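Local atomic coordinates of exopolygalacturonate lyase (Vibrio vulnificus, PDB entry 5A29), a protein that probably cleaves pectate (polygalacturonate) by beta-elimination, as a manganese-binding, exolytic member of polysaccharide lyase family 2. Residues A[34-39]-A[524-529]; A[64-69]-A[503-508]; A[82-87]-A[115-120]; A[108-113]-A[162-167]. All blocks are in the same frame, centred on the assembly; numbering follows the deposited sequence.

The four contacts form two touching pairs. Contacts 1 and 2, with centres about 17 Å apart, join residues near the two ends of the chain; Leu525 CD1 of contact 1 lies 3.9 Å from Phe506 CZ of contact 2, and Tyr39 packs on Tyr505 and Phe506. Contacts 3 and 4 share helix 105-120, with centres about 10 Å apart, and Phe84 CE2 meets Leu165 CD2 at 3.8 Å. Between the pairs no atoms touch: contacts 2 and 3 come within about 6 Å at their nearest atoms, contacts 1 and 3 within about 8 Å. All four lie away from the manganese bound by His133, Glu154 and His196 and from the tartrate pockets.

Contact 1. Residues A[34-39]-A[524-529]; sequences QAVKTY and ALLTLD
Of residues 34-39, Val36 alone touches residues 524-529, and it divides its two methyls between neighbouring leucines. Its CA–CB bond points at the other helix, and at CB the side chain forks. With CG1 trans to the backbone nitrogen (chi1 178°), that branch extends outward and meets Leu526 tip to tip, 3.9 Å from Leu526 CD1. CG and CD2 of the same leucine are hardly farther off, so CG1 faces the whole isopropyl end. The other branch, CG2, turns to Leu525, coming 3.8 Å from its CD1. Leu525 CB also lies near this methyl, at 4.0 Å from Val36 CG2, the two side chains running aslant to one another. Family 2 lyases fold as an (alpha/alpha)7 barrel, and here a helix from the start of the chain is laid against one from close to its end; 484 residues separate segments 34-39 and 524-529. Around them, Leu525 also rests on Ala493 and Val497 of helix 484-500, and Leu526 on Ala96 and Val100 of helix 88-101. One turn beyond Leu525, Asp529 OD1 is hydrogen-bonded to Tyr25 OH near the chain start, while OD2 makes a local salt bridge with Lys533.

Contact 2. Residues A[64-69]-A[503-508]; sequences TTRKPV and RGYFLA
Arg503 O is gripped by both terminal nitrogens of Arg66, NH1 at 2.9 Å and NH2 at 3.1 Å. The carbonyl belongs to the tight turn of a beta hairpin, strands 501-502 and 505-506, in which Arg503 and Gly504 have the left-handed backbone angles of a type I' turn. The oxygen lies in the guanidinium plane, and the NH1 bond is the straighter of the two (153° against 139° at the hydrogen). Bends at chi2 and chi3 curl the Arg66 chain back toward the hairpin. Its guanidinium is anchored further by a salt bridge from NE to Glu46 and a hydrogen bond from NH1 to Thr63 O, which should hold the group's rotation. Arg503's own guanidinium turns to other partners, NE to Thr63 OG1 and NH2 to Pro510 O. Tyr505 comes in over one guanidinium face with the rim of its ring, the two planes 54° apart, and Tyr505 CE2 stands 3.4 Å from Arg66 NH2.

Contact 3. Residues A[82-87]-A[115-120]; sequences SNFANQ and RYFMDN
Phe84 presses more than its ring onto Phe117: its CB sits above the Phe117 ring, 3.8 Å from the centroid and 17° off the normal, in a CH-pi contact. The rings themselves form an offset stack, with centroids 4.5 Å apart and planes inclined by 21°. Within it Phe84 CD2 reaches Phe117 CD2 at 3.6 Å, while Phe84 CB is equally close, 3.6 Å, to Phe117 CE1, so almost the whole face of Phe117 is used. Both rings extend from their backbones with CG trans to the nitrogen, which brings them out toward each other. Phe84 lies in the connection from strand 78-82 to helix 88-101, and Phe117 on the following helix 105-120; the stack thus fastens the strand-to-helix link onto helix 105-120, the next helix along the chain after 88-101. That link is shaped by an Asx turn, in which Asn83 OD1 accepts from Ala85 N at 3.2 Å. Asn83 ND2 is bound to Gly131 O. Leu165 of helix 162-168 packs on Phe84 as well. The end of helix 105-120 is finished by Asn120 ND2, which donates to Tyr116 O.

Contact 4. Residues A[108-113]-A[162-167]; sequences LEAVRI and YPFLYH
Phe164 drives the CZ corner of its ring into helix 105-120, where it lies 3.5 Å from Ala110 CB and 3.6 Å from Val111 N. The small alanine lets the ring come down close to the backbone. Val111 N and Ala110 O lie near the ring plane at its edge, and Val111 CG2 flanks the same corner, 3.7 Å from Phe164 CZ. With its CG trans to the backbone nitrogen (chi1 174°), Phe164 reaches from helix 162-168 to helix 105-120, two helices of the (alpha/alpha)7 barrel fold that cross steeply: the axes of segments 108-113 and 162-167 pass at 10.5 Å with a crossing angle of -75°. Leu94 and Thr95 of helix 88-101 extend this packing against Ala110 and Phe164 respectively, and Tyr161 lays its ring near that of Phe164.

At the rim the packing is looser: exposed His167 offers only the edge of its ring to Val111, NE2 standing 4.2 Å from CG2. On residues whose CA–CB bonds lead away from segment 162-167, Arg112 grips Glu109 side-on: NE to OE1 at 3.0 Å, almost straight at 178°, and NH2 to the syn lone pair of OE2. Arg48 adds a second salt bridge to OE2. No hydrogen bond or salt bridge joins segments 108-113 and 162-167, so their cohesion is essentially apolar, while the charges of Glu109 and Arg112 are paired outside the interface.

Contact 1. Residues A[34-39]-A[524-529]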
loop_
_atom_site.group_PDB
_atom_site.type_symbol
_atom_site.label_atom_id
_atom_site.label_comp_id
_atom_site.label_asym_id
_atom_site.label_seq_id
_atom_site.Cartn_x
_atom_site.Cartn_y
_atom_site.Cartn_z
ATOM N N GLN A 34 3.149 2.489 -26.775
ATOM C CA GLN A 34 4.428 3.108 -27.093
ATOM C C GLN A 34 4.833 4.158 -26.033
ATOM O O GLN A 34 6.029 4.307 -25.789
ATOM C CB GLN A 34 4.343 3.768 -28.513
ATOM C CG GLN A 34 5.573 4.637 -28.865
ATOM C CD GLN A 34 6.799 3.757 -29.038
ATOM O OE1 GLN A 34 6.727 2.732 -29.721
ATOM N NE2 GLN A 34 7.862 4.048 -28.299
ATOM N N ALA A 35 3.877 4.893 -25.445
ATOM C CA ALA A 35 4.237 5.758 -24.299
ATOM C C ALA A 35 4.953 4.956 -23.199
ATOM O O ALA A 35 5.994 5.389 -22.627
ATOM C CB ALA A 35 3.018 6.447 -23.725
ATOM N N VAL A 36 4.380 3.819 -22.866
ATOM C CA VAL A 36 4.981 2.955 -21.848
ATOM C C VAL A 36 6.346 2.416 -22.266
ATOM O O VAL A 36 7.310 2.350 -21.458
ATOM C CB VAL A 36 3.992 1.811 -21.478
ATOM C CG1 VAL A 36 4.667 0.912 -20.447
ATOM C CG2 VAL A 36 2.752 2.501 -20.837
ATOM N N LYS A 37 6.464 2.014 -23.533
ATOM C CA LYS A 37 7.811 1.563 -24.016
ATOM C C LYS A 37 8.868 2.682 -23.937
ATOM O O LYS A 37 10.018 2.459 -23.476
ATOM C CB LYS A 37 7.695 1.059 -25.487
ATOM C CG LYS A 37 9.054 0.734 -26.149
ATOM C CD LYS A 37 8.772 0.236 -27.597
ATOM C CE LYS A 37 9.998 -0.204 -28.418
ATOM N NZ LYS A 37 11.271 0.462 -28.029
ATOM N N THR A 38 8.456 3.915 -24.267
ATOM C CA THR A 38 9.346 5.051 -24.146
ATOM C C THR A 38 9.772 5.289 -22.683
ATOM O O THR A 38 10.925 5.530 -22.369
ATOM C CB THR A 38 8.682 6.340 -24.691
ATOM O OG1 THR A 38 8.393 6.170 -26.098
ATOM C CG2 THR A 38 9.581 7.583 -24.486
ATOM N N TYR A 39 8.797 5.264 -21.794
ATOM C CA TYR A 39 9.097 5.373 -20.350
ATOM C C TYR A 39 10.051 4.290 -19.930
ATOM O O TYR A 39 11.061 4.567 -19.247
ATOM C CB TYR A 39 7.751 5.220 -19.610
ATOM C CG TYR A 39 7.895 4.999 -18.123
ATOM C CD1 TYR A 39 8.319 6.028 -17.309
ATOM C CD2 TYR A 39 7.583 3.763 -17.553
ATOM C CE1 TYR A 39 8.389 5.868 -15.930
ATOM C CE2 TYR A 39 7.725 3.562 -16.151
ATOM C CZ TYR A 39 8.059 4.658 -15.365
ATOM O OH TYR A 39 8.168 4.562 -13.989
ATOM N N ALA A 524 -1.259 0.247 -14.963
ATOM C CA ALA A 524 -2.667 0.377 -15.312
ATOM C C ALA A 524 -2.821 0.354 -16.860
ATOM O O ALA A 524 -3.767 -0.280 -17.395
ATOM C CB ALA A 524 -3.231 1.686 -14.799
ATOM N N LEU A 525 -1.960 1.135 -17.560
ATOM C CA LEU A 525 -2.036 1.139 -19.057
ATOM C C LEU A 525 -1.832 -0.234 -19.673
ATOM O O LEU A 525 -2.516 -0.611 -20.658
ATOM C CB LEU A 525 -1.020 2.182 -19.664
ATOM C CG LEU A 525 -1.459 3.588 -19.302
ATOM C CD1 LEU A 525 -0.245 4.530 -19.575
ATOM C CD2 LEU A 525 -2.672 4.127 -20.051
ATOM N N LEU A 526 -0.860 -0.979 -19.146
ATOM C CA LEU A 526 -0.607 -2.313 -19.701
ATOM C C LEU A 526 -1.666 -3.310 -19.321
ATOM O O LEU A 526 -1.941 -4.297 -20.073
ATOM C CB LEU A 526 0.751 -2.799 -19.266
ATOM C CG LEU A 526 1.862 -1.906 -19.795
ATOM C CD1 LEU A 526 3.175 -2.472 -19.270
ATOM C CD2 LEU A 526 1.880 -1.867 -21.353
ATOM N N THR A 527 -2.332 -3.069 -18.193
ATOM C CA THR A 527 -3.421 -4.037 -17.790
ATOM C C THR A 527 -4.588 -3.814 -18.788
ATOM O O THR A 527 -5.306 -4.754 -19.210
ATOM C CB THR A 527 -3.841 -3.781 -16.306
ATOM O OG1 THR A 527 -2.679 -3.979 -15.449
ATOM C CG2 THR A 527 -4.930 -4.832 -15.831
ATOM N N LEU A 528 -4.852 -2.544 -19.145
ATOM C CA LEU A 528 -5.867 -2.317 -20.139
ATOM C C LEU A 528 -5.466 -2.961 -21.483
ATOM O O LEU A 528 -6.333 -3.603 -22.161
ATOM C CB LEU A 528 -6.127 -0.836 -20.332
ATOM C CG LEU A 528 -7.022 -0.441 -21.501
ATOM C CD1 LEU A 528 -8.394 -1.112 -21.404
ATOM C CD2 LEU A 528 -7.232 1.077 -21.641
ATOM N N ASP A 529 -4.195 -2.797 -21.852
ATOM C CA ASP A 529 -3.762 -3.384 -23.146
ATOM C C ASP A 529 -3.919 -4.911 -23.078
ATOM O O ASP A 529 -4.320 -5.553 -24.071
ATOM C CB ASP A 529 -2.292 -3.132 -23.354
ATOM C CG ASP A 529 -1.904 -3.350 -24.794
ATOM O OD1 ASP A 529 -2.501 -2.673 -25.690
ATOM O OD2 ASP A 529 -0.980 -4.163 -24.986
#

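Contact 2. Residues A[64-69]-A[503-508]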
loop_
_atom_site.group_PDB
_atom_site.type_symbol
_atom_site.label_atom_id
_atom_site.label_comp_id
_atom_site.label_asym_id
_atom_site.label_seq_id
_atom_site.Cartn_x
_atom_site.Cartn_y
_atom_site.Cartn_z
ATOM N N THR A 64 14.617 17.468 -15.738
ATOM C CA THR A 64 15.348 18.565 -16.430
ATOM C C THR A 64 16.752 18.088 -16.711
ATOM O O THR A 64 17.189 18.108 -17.865
ATOM C CB THR A 64 15.467 19.783 -15.561
ATOM O OG1 THR A 64 14.173 20.289 -15.391
ATOM C CG2 THR A 64 16.435 20.909 -16.272
ATOM N N THR A 65 17.467 17.649 -15.680
ATOM C CA THR A 65 18.847 17.155 -15.885
ATOM C C THR A 65 18.990 15.773 -16.506
ATOM O O THR A 65 20.039 15.400 -17.049
ATOM C CB THR A 65 19.666 17.217 -14.582
ATOM O OG1 THR A 65 19.185 16.226 -13.645
ATOM C CG2 THR A 65 19.588 18.629 -13.963
ATOM N N ARG A 66 17.940 14.957 -16.385
ATOM C CA ARG A 66 17.977 13.544 -16.770
ATOM C C ARG A 66 18.858 12.642 -15.924
ATOM O O ARG A 66 19.282 11.591 -16.381
ATOM C CB ARG A 66 18.249 13.312 -18.266
ATOM C CG ARG A 66 17.592 14.360 -19.160
ATOM C CD ARG A 66 16.081 14.467 -18.934
ATOM N NE ARG A 66 15.399 13.320 -19.525
ATOM C CZ ARG A 66 14.083 13.208 -19.665
ATOM N NH1 ARG A 66 13.275 14.198 -19.280
ATOM N NH2 ARG A 66 13.585 12.099 -20.206
ATOM N N LYS A 67 19.128 13.066 -14.692
ATOM C CA LYS A 67 20.048 12.357 -13.788
ATOM C C LYS A 67 19.214 11.712 -12.666
ATOM O O LYS A 67 18.234 12.344 -12.239
ATOM C CB LYS A 67 20.987 13.353 -13.103
ATOM C CG LYS A 67 21.847 14.167 -14.075
ATOM C CD LYS A 67 22.477 13.229 -15.093
ATOM C CE LYS A 67 23.799 12.694 -14.585
ATOM N NZ LYS A 67 24.728 13.847 -14.436
ATOM N N PRO A 68 19.696 10.595 -12.124
ATOM C CA PRO A 68 19.068 9.981 -10.913
ATOM C C PRO A 68 19.061 10.886 -9.700
ATOM O O PRO A 68 20.016 11.693 -9.493
ATOM C CB PRO A 68 19.941 8.759 -10.655
ATOM C CG PRO A 68 20.553 8.412 -11.976
ATOM C CD PRO A 68 20.804 9.756 -12.638
ATOM N N VAL A 69 17.994 10.790 -8.907
ATOM C CA VAL A 69 17.786 11.721 -7.806
ATOM C C VAL A 69 18.717 11.350 -6.642
ATOM O O VAL A 69 19.280 10.247 -6.615
ATOM C CB VAL A 69 16.331 11.771 -7.343
ATOM C CG1 VAL A 69 15.412 12.364 -8.416
ATOM C CG2 VAL A 69 15.891 10.361 -6.880
ATOM N N ARG A 503 7.565 14.800 -20.288
ATOM C CA ARG A 503 9.039 14.787 -20.356
ATOM C C ARG A 503 9.562 13.350 -20.244
ATOM O O ARG A 503 10.682 13.088 -19.736
ATOM C CB ARG A 503 9.644 15.708 -19.269
ATOM C CG ARG A 503 9.358 17.193 -19.521
ATOM C CD ARG A 503 10.048 18.052 -18.433
ATOM N NE ARG A 503 9.432 17.879 -17.100
ATOM C CZ ARG A 503 8.307 18.479 -16.696
ATOM N NH1 ARG A 503 7.605 19.254 -17.506
ATOM N NH2 ARG A 503 7.862 18.299 -15.450
ATOM N N GLY A 504 8.809 12.416 -20.823
ATOM C CA GLY A 504 9.354 11.040 -20.954
ATOM C C GLY A 504 9.063 10.126 -19.724
ATOM O O GLY A 504 9.410 8.948 -19.741
ATOM N N TYR A 505 8.383 10.689 -18.717
ATOM C CA TYR A 505 8.047 9.950 -17.472
ATOM C C TYR A 505 6.616 10.178 -17.088
ATOM O O TYR A 505 5.921 10.988 -17.682
ATOM C CB TYR A 505 8.945 10.466 -16.314
ATOM C CG TYR A 505 10.374 10.013 -16.505
ATOM C CD1 TYR A 505 10.773 8.755 -16.059
ATOM C CD2 TYR A 505 11.299 10.804 -17.250
ATOM C CE1 TYR A 505 12.050 8.294 -16.305
ATOM C CE2 TYR A 505 12.569 10.330 -17.513
ATOM C CZ TYR A 505 12.949 9.108 -17.003
ATOM O OH TYR A 505 14.183 8.591 -17.255
ATOM N N PHE A 506 6.149 9.459 -16.042
ATOM C CA PHE A 506 4.807 9.669 -15.554
ATOM C C PHE A 506 4.838 10.500 -14.260
ATOM O O PHE A 506 5.543 10.126 -13.312
ATOM C CB PHE A 506 4.142 8.299 -15.291
ATOM C CG PHE A 506 3.764 7.598 -16.582
ATOM C CD1 PHE A 506 2.621 7.995 -17.282
ATOM C CD2 PHE A 506 4.590 6.631 -17.113
ATOM C CE1 PHE A 506 2.232 7.369 -18.464
ATOM C CE2 PHE A 506 4.262 6.039 -18.341
ATOM C CZ PHE A 506 3.095 6.404 -19.019
ATOM N N LEU A 507 4.118 11.622 -14.258
ATOM C CA LEU A 507 4.166 12.587 -13.157
ATOM C C LEU A 507 2.762 12.919 -12.786
ATOM O O LEU A 507 1.902 13.039 -13.679
ATOM C CB LEU A 507 4.835 13.903 -13.618
ATOM C CG LEU A 507 6.336 13.793 -13.933
ATOM C CD1 LEU A 507 6.752 15.197 -14.422
ATOM C CD2 LEU A 507 7.123 13.475 -12.654
ATOM N N ALA A 508 2.528 13.078 -11.468
ATOM C CA ALA A 508 1.185 13.393 -10.952
ATOM C C ALA A 508 0.826 14.878 -11.248
ATOM O O ALA A 508 -0.342 15.227 -11.290
ATOM C CB ALA A 508 1.107 13.104 -9.415
#

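Contact 3. Residues A[82-87]-A[115-120]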
loop_
_atom_site.group_PDB
_atom_site.type_symbol
_atom_site.label_atom_id
_atom_site.label_comp_id
_atom_site.label_asym_id
_atom_site.label_seq_id
_atom_site.Cartn_x
_atom_site.Cartn_y
_atom_site.Cartn_z
ATOM N N SER A 82 19.335 4.177 -4.807
ATOM C CA SER A 82 18.721 2.959 -5.347
ATOM C C SER A 82 18.033 2.138 -4.196
ATOM O O SER A 82 18.705 1.447 -3.416
ATOM C CB SER A 82 19.793 2.117 -6.002
ATOM O OG SER A 82 19.278 0.929 -6.582
ATOM N N ASN A 83 16.702 2.151 -4.151
ATOM C CA ASN A 83 15.955 1.464 -3.062
ATOM C C ASN A 83 15.002 0.502 -3.733
ATOM O O ASN A 83 13.982 0.914 -4.250
ATOM C CB ASN A 83 15.221 2.527 -2.233
ATOM C CG ASN A 83 14.641 1.946 -0.933
ATOM O OD1 ASN A 83 14.301 0.779 -0.882
ATOM N ND2 ASN A 83 14.518 2.755 0.073
ATOM N N PHE A 84 15.350 -0.784 -3.735
ATOM C CA PHE A 84 14.635 -1.820 -4.421
ATOM C C PHE A 84 13.199 -1.945 -3.905
ATOM O O PHE A 84 12.330 -2.349 -4.702
ATOM C CB PHE A 84 15.396 -3.159 -4.289
ATOM C CG PHE A 84 14.922 -4.270 -5.191
ATOM C CD1 PHE A 84 14.840 -4.102 -6.590
ATOM C CD2 PHE A 84 14.594 -5.511 -4.661
ATOM C CE1 PHE A 84 14.477 -5.134 -7.433
ATOM C CE2 PHE A 84 14.192 -6.550 -5.475
ATOM C CZ PHE A 84 14.154 -6.384 -6.897
ATOM N N ALA A 85 12.929 -1.507 -2.659
ATOM C CA ALA A 85 11.550 -1.534 -2.101
ATOM C C ALA A 85 10.605 -0.499 -2.825
ATOM O O ALA A 85 9.375 -0.601 -2.749
ATOM C CB ALA A 85 11.585 -1.240 -0.599
ATOM N N ASN A 86 11.208 0.499 -3.489
ATOM C CA ASN A 86 10.485 1.558 -4.211
ATOM C C ASN A 86 10.426 1.289 -5.747
ATOM O O ASN A 86 10.255 2.240 -6.529
ATOM C CB ASN A 86 11.206 2.928 -3.998
ATOM C CG ASN A 86 11.216 3.361 -2.524
ATOM O OD1 ASN A 86 10.537 2.758 -1.699
ATOM N ND2 ASN A 86 11.992 4.387 -2.193
ATOM N N GLN A 87 10.730 0.064 -6.169
ATOM C CA GLN A 87 10.849 -0.260 -7.606
ATOM C C GLN A 87 10.037 -1.472 -7.935
ATOM O O GLN A 87 10.082 -1.955 -9.057
ATOM C CB GLN A 87 12.306 -0.541 -7.959
ATOM C CG GLN A 87 13.175 0.687 -7.630
ATOM C CD GLN A 87 14.662 0.408 -7.851
ATOM O OE1 GLN A 87 15.045 -0.641 -8.380
ATOM N NE2 GLN A 87 15.490 1.330 -7.413
ATOM N N ARG A 115 18.173 -10.339 -9.971
ATOM C CA ARG A 115 19.186 -11.342 -9.630
ATOM C C ARG A 115 20.429 -10.623 -9.095
ATOM O O ARG A 115 21.076 -11.094 -8.141
ATOM C CB ARG A 115 19.517 -12.184 -10.860
ATOM C CG ARG A 115 20.274 -13.445 -10.469
ATOM C CD ARG A 115 20.891 -14.224 -11.600
ATOM N NE ARG A 115 19.992 -14.598 -12.679
ATOM C CZ ARG A 115 18.999 -15.474 -12.585
ATOM N NH1 ARG A 115 18.670 -15.992 -11.416
ATOM N NH2 ARG A 115 18.290 -15.770 -13.659
ATOM N N TYR A 116 20.771 -9.461 -9.649
ATOM C CA TYR A 116 21.972 -8.750 -9.168
ATOM C C TYR A 116 21.749 -8.174 -7.732
ATOM O O TYR A 116 22.661 -8.141 -6.906
ATOM C CB TYR A 116 22.311 -7.601 -10.113
ATOM C CG TYR A 116 23.518 -6.784 -9.723
ATOM C CD1 TYR A 116 24.823 -7.231 -10.044
ATOM C CD2 TYR A 116 23.380 -5.608 -9.020
ATOM C CE1 TYR A 116 25.942 -6.464 -9.677
ATOM C CE2 TYR A 116 24.477 -4.832 -8.655
ATOM C CZ TYR A 116 25.768 -5.282 -8.973
ATOM O OH TYR A 116 26.862 -4.529 -8.584
ATOM N N PHE A 117 20.571 -7.574 -7.518
ATOM C CA PHE A 117 20.191 -7.104 -6.200
ATOM C C PHE A 117 20.293 -8.255 -5.171
ATOM O O PHE A 117 20.911 -8.081 -4.122
ATOM C CB PHE A 117 18.735 -6.556 -6.159
ATOM C CG PHE A 117 18.394 -5.978 -4.802
ATOM C CD1 PHE A 117 18.881 -4.721 -4.430
ATOM C CD2 PHE A 117 17.825 -6.786 -3.843
ATOM C CE1 PHE A 117 18.673 -4.188 -3.135
ATOM C CE2 PHE A 117 17.623 -6.277 -2.543
ATOM C CZ PHE A 117 18.033 -4.981 -2.209
ATOM N N MET A 118 19.685 -9.394 -5.483
ATOM C CA MET A 118 19.614 -10.499 -4.544
ATOM C C MET A 118 20.982 -11.184 -4.371
ATOM O O MET A 118 21.300 -11.657 -3.279
ATOM C CB MET A 118 18.530 -11.500 -4.954
ATOM C CG MET A 118 17.119 -10.896 -4.789
ATOM S SD MET A 118 15.687 -11.934 -5.093
ATOM C CE MET A 118 15.509 -12.633 -3.476
ATOM N N ASP A 119 21.819 -11.175 -5.407
ATOM C CA ASP A 119 23.218 -11.641 -5.247
ATOM C C ASP A 119 24.062 -10.745 -4.375
ATOM O O ASP A 119 25.057 -11.200 -3.815
ATOM C CB ASP A 119 23.930 -11.875 -6.609
ATOM C CG ASP A 119 23.350 -13.055 -7.353
ATOM O OD1 ASP A 119 22.636 -13.844 -6.710
ATOM O OD2 ASP A 119 23.546 -13.200 -8.578
ATOM N N ASN A 120 23.696 -9.477 -4.244
ATOM C CA ASN A 120 24.602 -8.538 -3.627
ATOM C C ASN A 120 24.171 -7.813 -2.396
ATOM O O ASN A 120 25.024 -7.244 -1.700
ATOM C CB ASN A 120 25.091 -7.543 -4.672
ATOM C CG ASN A 120 25.978 -8.218 -5.706
ATOM O OD1 ASN A 120 27.146 -8.477 -5.420
ATOM N ND2 ASN A 120 25.397 -8.650 -6.823
#

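Contact 4. Residues A[108-113]-A[162-167]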
loop_
_atom_site.group_PDB
_atom_site.type_symbol
_atom_site.label_atom_id
_atom_site.label_comp_id
_atom_site.label_asym_id
_atom_site.label_seq_id
_atom_site.Cartn_x
_atom_site.Cartn_y
_atom_site.Cartn_z
ATOM N N LEU A 108 13.099 -10.351 -19.014
ATOM C CA LEU A 108 14.475 -10.754 -18.787
ATOM C C LEU A 108 15.348 -9.682 -18.144
ATOM O O LEU A 108 16.245 -9.992 -17.369
ATOM C CB LEU A 108 15.144 -11.274 -20.081
ATOM C CG LEU A 108 14.566 -12.581 -20.618
ATOM C CD1 LEU A 108 15.134 -12.827 -22.031
ATOM C CD2 LEU A 108 14.847 -13.748 -19.639
ATOM N N GLU A 109 15.087 -8.419 -18.450
ATOM C CA GLU A 109 15.804 -7.339 -17.826
ATOM C C GLU A 109 15.341 -7.224 -16.341
ATOM O O GLU A 109 16.166 -6.941 -15.472
ATOM C CB GLU A 109 15.529 -6.006 -18.563
ATOM C CG GLU A 109 16.198 -4.769 -17.946
ATOM C CD GLU A 109 17.733 -4.852 -17.941
ATOM O OE1 GLU A 109 18.272 -5.837 -18.496
ATOM O OE2 GLU A 109 18.412 -3.966 -17.359
ATOM N N ALA A 110 14.052 -7.443 -16.077
ATOM C CA ALA A 110 13.561 -7.489 -14.648
ATOM C C ALA A 110 14.333 -8.596 -13.874
ATOM O O ALA A 110 14.827 -8.368 -12.743
ATOM C CB ALA A 110 12.055 -7.796 -14.614
ATOM N N VAL A 111 14.488 -9.757 -14.528
ATOM C CA VAL A 111 15.294 -10.856 -13.926
ATOM C C VAL A 111 16.726 -10.428 -13.668
ATOM O O VAL A 111 17.241 -10.541 -12.536
ATOM C CB VAL A 111 15.227 -12.147 -14.744
ATOM C CG1 VAL A 111 16.207 -13.232 -14.178
ATOM C CG2 VAL A 111 13.818 -12.683 -14.787
ATOM N N ARG A 112 17.360 -9.820 -14.676
ATOM C CA ARG A 112 18.715 -9.329 -14.513
ATOM C C ARG A 112 18.942 -8.343 -13.350
ATOM O O ARG A 112 19.938 -8.431 -12.603
ATOM C CB ARG A 112 19.226 -8.714 -15.859
ATOM C CG ARG A 112 20.745 -8.499 -15.908
ATOM C CD ARG A 112 21.230 -8.076 -17.311
ATOM N NE ARG A 112 20.935 -6.658 -17.462
ATOM C CZ ARG A 112 21.776 -5.675 -17.151
ATOM N NH1 ARG A 112 23.006 -5.944 -16.771
ATOM N NH2 ARG A 112 21.382 -4.409 -17.245
ATOM N N ILE A 113 18.065 -7.353 -13.234
ATOM C CA ILE A 113 18.123 -6.389 -12.123
ATOM C C ILE A 113 17.956 -7.140 -10.772
ATOM O O ILE A 113 18.658 -6.874 -9.768
ATOM C CB ILE A 113 16.951 -5.392 -12.241
ATOM C CG1 ILE A 113 17.191 -4.477 -13.484
ATOM C CG2 ILE A 113 16.857 -4.576 -10.935
ATOM C CD1 ILE A 113 15.959 -3.743 -14.005
ATOM N N TYR A 162 6.408 -10.676 -4.513
ATOM C CA TYR A 162 6.935 -12.006 -4.145
ATOM C C TYR A 162 6.985 -13.094 -5.205
ATOM O O TYR A 162 7.979 -13.786 -5.246
ATOM C CB TYR A 162 6.231 -12.576 -2.861
ATOM C CG TYR A 162 6.493 -11.733 -1.599
ATOM C CD1 TYR A 162 7.765 -11.563 -1.074
ATOM C CD2 TYR A 162 5.434 -11.093 -0.937
ATOM C CE1 TYR A 162 8.010 -10.797 0.072
ATOM C CE2 TYR A 162 5.680 -10.353 0.215
ATOM C CZ TYR A 162 6.923 -10.220 0.741
ATOM O OH TYR A 162 7.072 -9.399 1.856
ATOM N N PRO A 163 5.909 -13.316 -5.964
ATOM C CA PRO A 163 5.946 -14.402 -6.920
ATOM C C PRO A 163 7.075 -14.220 -7.935
ATOM O O PRO A 163 7.675 -15.214 -8.383
ATOM C CB PRO A 163 4.612 -14.275 -7.647
ATOM C CG PRO A 163 3.673 -13.653 -6.598
ATOM C CD PRO A 163 4.583 -12.651 -5.963
ATOM N N PHE A 164 7.429 -12.977 -8.262
ATOM C CA PHE A 164 8.480 -12.800 -9.276
ATOM C C PHE A 164 9.813 -12.951 -8.556
ATOM O O PHE A 164 10.792 -13.545 -9.062
ATOM C CB PHE A 164 8.374 -11.376 -9.909
ATOM C CG PHE A 164 9.500 -11.091 -10.843
ATOM C CD1 PHE A 164 9.483 -11.661 -12.146
ATOM C CD2 PHE A 164 10.546 -10.282 -10.451
ATOM C CE1 PHE A 164 10.552 -11.465 -13.021
ATOM C CE2 PHE A 164 11.612 -10.043 -11.322
ATOM C CZ PHE A 164 11.624 -10.665 -12.605
ATOM N N LEU A 165 9.905 -12.418 -7.348
ATOM C CA LEU A 165 11.170 -12.542 -6.604
ATOM C C LEU A 165 11.468 -14.069 -6.404
ATOM O O LEU A 165 12.639 -14.509 -6.501
ATOM C CB LEU A 165 11.110 -11.859 -5.207
ATOM C CG LEU A 165 10.817 -10.343 -5.200
ATOM C CD1 LEU A 165 10.595 -9.815 -3.782
ATOM C CD2 LEU A 165 11.875 -9.510 -5.939
ATOM N N TYR A 166 10.415 -14.831 -6.138
ATOM C CA TYR A 166 10.529 -16.283 -5.908
ATOM C C TYR A 166 11.018 -16.959 -7.217
ATOM O O TYR A 166 11.845 -17.872 -7.214
ATOM C CB TYR A 166 9.165 -16.869 -5.500
ATOM C CG TYR A 166 9.320 -18.291 -5.003
ATOM C CD1 TYR A 166 9.744 -18.542 -3.700
ATOM C CD2 TYR A 166 9.081 -19.373 -5.846
ATOM C CE1 TYR A 166 9.929 -19.851 -3.256
ATOM C CE2 TYR A 166 9.288 -20.680 -5.424
ATOM C CZ TYR A 166 9.741 -20.901 -4.132
ATOM O OH TYR A 166 9.914 -22.204 -3.689
ATOM N N HIS A 167 10.421 -16.572 -8.322
ATOM C CA HIS A 167 10.889 -16.961 -9.638
ATOM C C HIS A 167 12.372 -16.698 -9.869
ATOM O O HIS A 167 13.033 -17.551 -10.422
ATOM C CB HIS A 167 10.012 -16.301 -10.734
ATOM C CG HIS A 167 10.564 -16.427 -12.123
ATOM N ND1 HIS A 167 10.314 -17.524 -12.926
ATOM C CD2 HIS A 167 11.279 -15.558 -12.886
ATOM C CE1 HIS A 167 10.878 -17.339 -14.114
ATOM N NE2 HIS A 167 11.475 -16.155 -14.113
#